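Local coordinates for uncharacterized protein (Bacteroides eggerthii DSM 20697, PDB 4ECO) that is of unknown function but, as a leucine-rich repeat protein, probably serves in protein binding, at residues A[136-141]-A[251-256]; A[144-149]-A[332-337]. All coordinates share one frame; numbering follows the deposited sequence.

Contact 1 (A[136-141]-A[251-256]); sequences EQKQKM and LTDVEV
Lys138, the one residue of 136-141 that touches 251-256, stretches straight out from the helix to Thr252 and Asp253. With CG anti to the backbone N (chi1 -175°) and every later torsion also extended, the chain spans a gap of 9.7 Å between the CA atoms of Lys138 and Asp253. At its end NZ gives a weak hydrogen bond to Thr252 OG1, 3.3 Å away, while the methylene CE lies 3.6 Å from Asp253 OD1. NZ itself stays 4.2 Å from Asp253 OD1, too far for a salt bridge, though the opposite charges probably still attract. The threonine hydroxyl links the two at a bent corner: Thr252 OG1 donates at 2.7 Å to Asp253 OD1, meeting that oxygen almost head-on along its C-O bond, while accepting weakly from the lysine.

The second segment has the leucine-rich repeat pattern, with Leu251, Val254 and Val256 buried as the hydrophobic positions. Asp253 and Glu255 alternate with them and belong to the concave face of the solenoid, which the parallel strands line. Helix 135-142 comes from the long insertion between the paired strands 109-111 and 210-214 and lies over that face. Farther along it, Met141, a selenomethionine, turns its buried end away from the strand and packs on Ile129. One residue on, Arg142 adds the true salt bridge, its NE meeting Asp253 OD2, and together with Lys138 it would be expected to stabilise the negative charge of this buried carboxylate.

Contact 2 (A[144-149]-A[332-337]); sequences HYQKTF and LGMLEC
Glu336 and Met334 reach from the strand to Tyr145 and Gln146 on the helix, and the four form a buried contact. The carboxylate of Glu336 comes up obliquely to the tyrosine ring, OE2 lying 3.5 Å from Tyr145 CE1, with the two planes 30° apart. A water at the ring's edge, in its plane, joins the polar ends: it is 2.5 Å from Tyr145 OH and donates to Glu336 OE2, also at 2.5 Å. Main-chain amides hold the same carboxylate, Gly313 N at OE2 and Leu338 N at OE1, which should fix its rotation.

These strand residues occupy the outward positions of a leucine-rich repeat, L-x-x-L-x-L-x-x-N, running from Leu332 to Asn340 with Cys337 in the third hydrophobic place. Leu335 points back into the solenoid, whereas Met334 and Glu336 face the helix on the concave side.

Gln146 folds over the methyl end of Met334, a selenomethionine. The bend at chi2 (65°) curls the glutamine chain round CE of Met334, which lies 3.9 Å from Gln146 CG and 3.6 Å from Gln146 OE1. The amide is used at both ends: NE2 bonds to Asp151, and OE1 accepts from a second water, 3.0 Å away, that also donates weakly to Leu335 O.

How the contacts relate
From the N terminus the chain builds strand 109-111, then leaves the row of repeat strands for an insertion that carries helix 135-142 and, directly after it, helix 144-149. It rejoins the row at strand 210-214. Contact 1 closes a loop with 109 residues between its segments, at strand 253-257; contact 2 closes one of 182, at strand 334-336. The loops cross, since the strands follow in the same order as the helices. The contact centres are 12 Å apart, and Lys147 NZ packs 3.0 Å from Lys140 O. His115 also connects them, bonding to Glu255 and to His144. Together they pin the insertion to two strands of the concave face, with 277-279 and 309-311 between them.

Contact 1 (A[136-141]-A[251-256])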
loop_
_atom_site.group_PDB
_atom_site.type_symbol
_atom_site.label_atom_id
_atom_site.label_comp_id
_atom_site.label_asym_id
_atom_site.label_seq_id
_atom_site.Cartn_x
_atom_site.Cartn_y
_atom_site.Cartn_z
ATOM N N GLU A 136 16.671 -7.928 11.384
ATOM C CA GLU A 136 15.508 -7.161 11.794
ATOM C C GLU A 136 15.517 -5.791 11.081
ATOM O O GLU A 136 14.481 -5.359 10.563
ATOM C CB GLU A 136 15.511 -7.017 13.321
ATOM C CG GLU A 136 14.221 -6.442 13.880
ATOM C CD GLU A 136 14.315 -5.953 15.310
ATOM O OE1 GLU A 136 14.772 -4.806 15.519
ATOM O OE2 GLU A 136 13.899 -6.706 16.221
ATOM N N GLN A 137 16.702 -5.132 11.034
ATOM C CA GLN A 137 16.922 -3.835 10.358
ATOM C C GLN A 137 16.753 -3.998 8.822
ATOM O O GLN A 137 16.132 -3.145 8.176
ATOM C CB GLN A 137 18.317 -3.306 10.710
ATOM C CG GLN A 137 18.718 -2.034 10.001
ATOM C CD GLN A 137 18.336 -0.838 10.800
ATOM O OE1 GLN A 137 17.167 -0.426 10.818
ATOM N NE2 GLN A 137 19.325 -0.264 11.481
ATOM N N LYS A 138 17.282 -5.127 8.268
ATOM C CA LYS A 138 17.187 -5.491 6.861
ATOM C C LYS A 138 15.730 -5.570 6.465
ATOM O O LYS A 138 15.345 -4.968 5.457
ATOM C CB LYS A 138 17.907 -6.815 6.589
ATOM C CG LYS A 138 17.954 -7.194 5.108
ATOM C CD LYS A 138 18.383 -8.647 4.881
ATOM C CE LYS A 138 18.546 -8.950 3.419
ATOM N NZ LYS A 138 19.331 -10.191 3.196
ATOM N N GLN A 139 14.901 -6.261 7.292
ATOM C CA GLN A 139 13.466 -6.413 7.049
ATOM C C GLN A 139 12.755 -5.064 7.046
ATOM O O GLN A 139 12.031 -4.767 6.094
ATOM C CB GLN A 139 12.818 -7.352 8.071
ATOM C CG GLN A 139 12.558 -8.728 7.477
ATOM C CD GLN A 139 11.670 -8.687 6.255
ATOM O OE1 GLN A 139 10.553 -8.135 6.275
ATOM N NE2 GLN A 139 12.151 -9.290 5.168
ATOM N N LYS A 140 12.997 -4.239 8.082
ATOM C CA LYS A 140 12.429 -2.897 8.219
ATOM C C LYS A 140 12.635 -2.125 6.933
ATOM O O LYS A 140 11.676 -1.607 6.358
ATOM C CB LYS A 140 13.080 -2.167 9.413
ATOM C CG LYS A 140 12.438 -0.833 9.811
ATOM C CD LYS A 140 13.113 -0.266 11.055
ATOM C CE LYS A 140 12.594 1.093 11.463
ATOM N NZ LYS A 140 13.294 2.199 10.772
HETATM N N MSE A 141 13.887 -2.110 6.468
HETATM C CA MSE A 141 14.359 -1.416 5.282
HETATM C C MSE A 141 13.732 -1.993 4.035
HETATM O O MSE A 141 13.267 -1.211 3.209
HETATM C CB MSE A 141 15.901 -1.422 5.215
HETATM C CG MSE A 141 16.511 -0.404 6.207
HETATM SE SE MSE A 141 15.385 1.294 6.510
HETATM C CE MSE A 141 15.191 1.034 8.241
ATOM N N LEU A 251 24.176 -10.776 -3.155
ATOM C CA LEU A 251 23.339 -9.690 -3.654
ATOM C C LEU A 251 21.882 -10.140 -3.689
ATOM O O LEU A 251 21.473 -10.826 -4.614
ATOM C CB LEU A 251 23.840 -9.205 -5.036
ATOM C CG LEU A 251 23.166 -7.947 -5.604
ATOM C CD1 LEU A 251 23.216 -6.775 -4.641
ATOM C CD2 LEU A 251 23.791 -7.552 -6.905
ATOM N N THR A 252 21.109 -9.745 -2.660
ATOM C CA THR A 252 19.706 -10.116 -2.421
ATOM C C THR A 252 18.723 -8.976 -2.671
ATOM O O THR A 252 17.551 -9.235 -2.937
ATOM C CB THR A 252 19.512 -10.603 -0.958
ATOM O OG1 THR A 252 19.769 -9.551 -0.013
ATOM C CG2 THR A 252 20.352 -11.818 -0.630
ATOM N N ASP A 253 19.170 -7.723 -2.534
ATOM C CA ASP A 253 18.277 -6.572 -2.709
ATOM C C ASP A 253 18.775 -5.655 -3.804
ATOM O O ASP A 253 19.832 -5.055 -3.661
ATOM C CB ASP A 253 18.128 -5.795 -1.397
ATOM C CG ASP A 253 17.450 -6.561 -0.284
ATOM O OD1 ASP A 253 18.030 -7.559 0.190
ATOM O OD2 ASP A 253 16.372 -6.128 0.153
ATOM N N VAL A 254 18.022 -5.574 -4.916
ATOM C CA VAL A 254 18.364 -4.732 -6.069
ATOM C C VAL A 254 17.185 -3.818 -6.402
ATOM O O VAL A 254 16.037 -4.265 -6.428
ATOM C CB VAL A 254 18.816 -5.556 -7.299
ATOM C CG1 VAL A 254 19.048 -4.659 -8.496
ATOM C CG2 VAL A 254 20.078 -6.361 -6.995
ATOM N N GLU A 255 17.481 -2.528 -6.648
ATOM C CA GLU A 255 16.483 -1.530 -7.033
ATOM C C GLU A 255 16.972 -0.714 -8.239
ATOM O O GLU A 255 18.104 -0.214 -8.242
ATOM C CB GLU A 255 16.150 -0.616 -5.861
ATOM C CG GLU A 255 15.293 0.570 -6.272
ATOM C CD GLU A 255 14.757 1.442 -5.159
ATOM O OE1 GLU A 255 13.862 0.982 -4.419
ATOM O OE2 GLU A 255 15.201 2.604 -5.052
ATOM N N VAL A 256 16.119 -0.635 -9.279
ATOM C CA VAL A 256 16.283 0.170 -10.503
ATOM C C VAL A 256 14.973 0.950 -10.621
ATOM O O VAL A 256 14.015 0.484 -11.233
ATOM C CB VAL A 256 16.638 -0.650 -11.763
ATOM C CG1 VAL A 256 17.162 0.270 -12.856
ATOM C CG2 VAL A 256 17.656 -1.744 -11.453
#

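Contact 2 (A[144-149]-A[332-337])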
loop_
_atom_site.group_PDB
_atom_site.type_symbol
_atom_site.label_atom_id
_atom_site.label_comp_id
_atom_site.label_asym_id
_atom_site.label_seq_id
_atom_site.Cartn_x
_atom_site.Cartn_y
_atom_site.Cartn_z
ATOM N N HIS A 144 10.354 -0.621 3.524
ATOM C CA HIS A 144 10.290 0.841 3.394
ATOM C C HIS A 144 9.438 1.276 2.200
ATOM O O HIS A 144 8.669 2.223 2.367
ATOM C CB HIS A 144 11.680 1.501 3.298
ATOM C CG HIS A 144 11.619 2.994 3.312
ATOM N ND1 HIS A 144 11.234 3.715 2.187
ATOM C CD2 HIS A 144 11.879 3.856 4.323
ATOM C CE1 HIS A 144 11.240 4.984 2.562
ATOM N NE2 HIS A 144 11.637 5.120 3.834
ATOM N N TYR A 145 9.580 0.635 1.003
ATOM C CA TYR A 145 8.789 1.064 -0.145
ATOM C C TYR A 145 7.325 0.788 0.127
ATOM O O TYR A 145 6.467 1.639 -0.156
ATOM C CB TYR A 145 9.237 0.395 -1.458
ATOM C CG TYR A 145 8.534 0.939 -2.695
ATOM C CD1 TYR A 145 7.333 0.395 -3.139
ATOM C CD2 TYR A 145 9.089 1.975 -3.438
ATOM C CE1 TYR A 145 6.700 0.873 -4.286
ATOM C CE2 TYR A 145 8.462 2.463 -4.585
ATOM C CZ TYR A 145 7.266 1.915 -4.999
ATOM O OH TYR A 145 6.664 2.397 -6.126
ATOM N N GLN A 146 7.055 -0.383 0.732
ATOM C CA GLN A 146 5.728 -0.856 1.077
ATOM C C GLN A 146 5.015 0.120 2.017
ATOM O O GLN A 146 3.912 0.564 1.680
ATOM C CB GLN A 146 5.820 -2.257 1.713
ATOM C CG GLN A 146 4.479 -2.933 2.037
ATOM C CD GLN A 146 3.629 -3.260 0.838
ATOM O OE1 GLN A 146 4.110 -3.428 -0.286
ATOM N NE2 GLN A 146 2.329 -3.361 1.066
ATOM N N LYS A 147 5.651 0.502 3.152
ATOM C CA LYS A 147 5.021 1.419 4.101
ATOM C C LYS A 147 4.817 2.803 3.494
ATOM O O LYS A 147 3.824 3.445 3.829
ATOM C CB LYS A 147 5.780 1.531 5.455
ATOM C CG LYS A 147 7.264 1.921 5.403
ATOM C CD LYS A 147 7.850 2.215 6.810
ATOM C CE LYS A 147 9.378 2.238 6.896
ATOM N NZ LYS A 147 9.996 0.866 6.942
ATOM N N THR A 148 5.693 3.232 2.579
ATOM C CA THR A 148 5.656 4.580 2.004
ATOM C C THR A 148 4.639 4.746 0.875
ATOM O O THR A 148 3.937 5.773 0.859
ATOM C CB THR A 148 7.043 4.994 1.474
ATOM O OG1 THR A 148 7.998 4.690 2.473
ATOM C CG2 THR A 148 7.136 6.497 1.137
ATOM N N PHE A 149 4.602 3.789 -0.079
ATOM C CA PHE A 149 3.767 3.945 -1.258
ATOM C C PHE A 149 2.668 2.911 -1.457
ATOM O O PHE A 149 1.871 3.090 -2.397
ATOM C CB PHE A 149 4.668 3.874 -2.505
ATOM C CG PHE A 149 5.764 4.908 -2.563
ATOM C CD1 PHE A 149 5.483 6.226 -2.921
ATOM C CD2 PHE A 149 7.079 4.568 -2.252
ATOM C CE1 PHE A 149 6.495 7.177 -2.981
ATOM C CE2 PHE A 149 8.093 5.511 -2.337
ATOM C CZ PHE A 149 7.793 6.812 -2.696
ATOM N N LEU A 332 8.071 -16.479 -4.164
ATOM C CA LEU A 332 7.390 -15.174 -4.189
ATOM C C LEU A 332 6.426 -14.980 -3.002
ATOM O O LEU A 332 5.572 -15.828 -2.758
ATOM C CB LEU A 332 6.624 -14.955 -5.505
ATOM C CG LEU A 332 5.944 -13.581 -5.711
ATOM C CD1 LEU A 332 6.963 -12.434 -5.730
ATOM C CD2 LEU A 332 5.125 -13.583 -6.973
ATOM N N GLY A 333 6.553 -13.848 -2.310
ATOM C CA GLY A 333 5.715 -13.534 -1.158
ATOM C C GLY A 333 5.078 -12.158 -1.161
ATOM O O GLY A 333 4.115 -11.906 -0.421
HETATM N N MSE A 334 5.616 -11.238 -1.975
HETATM C CA MSE A 334 5.082 -9.871 -2.047
HETATM C C MSE A 334 5.038 -9.386 -3.485
HETATM O O MSE A 334 6.045 -9.450 -4.206
HETATM C CB MSE A 334 5.900 -8.902 -1.199
HETATM C CG MSE A 334 5.701 -9.071 0.299
HETATM SE SE MSE A 334 6.886 -7.902 1.335
HETATM C CE MSE A 334 6.212 -6.116 0.713
ATOM N N LEU A 335 3.840 -8.923 -3.909
ATOM C CA LEU A 335 3.645 -8.384 -5.250
ATOM C C LEU A 335 2.771 -7.154 -5.188
ATOM O O LEU A 335 1.697 -7.192 -4.552
ATOM C CB LEU A 335 3.039 -9.437 -6.187
ATOM C CG LEU A 335 2.741 -9.020 -7.621
ATOM C CD1 LEU A 335 4.039 -8.641 -8.392
ATOM C CD2 LEU A 335 1.973 -10.104 -8.327
ATOM N N GLU A 336 3.245 -6.056 -5.818
ATOM C CA GLU A 336 2.465 -4.825 -5.928
ATOM C C GLU A 336 2.592 -4.348 -7.382
ATOM O O GLU A 336 3.702 -4.339 -7.940
ATOM C CB GLU A 336 2.830 -3.740 -4.864
ATOM C CG GLU A 336 4.073 -2.868 -5.079
ATOM C CD GLU A 336 3.979 -1.736 -6.091
ATOM O OE1 GLU A 336 2.848 -1.349 -6.461
ATOM O OE2 GLU A 336 5.042 -1.229 -6.510
ATOM N N CYS A 337 1.433 -4.027 -8.010
ATOM C CA CYS A 337 1.329 -3.545 -9.394
ATOM C C CYS A 337 0.463 -2.282 -9.450
ATOM O O CYS A 337 -0.241 -2.069 -10.442
ATOM C CB CYS A 337 0.780 -4.622 -10.325
ATOM S SG CYS A 337 1.572 -6.230 -10.162
HETATM O O HOH W 1 4.609 1.233 -6.866
HETATM O O HOH W 2 2.428 -5.388 -1.828
#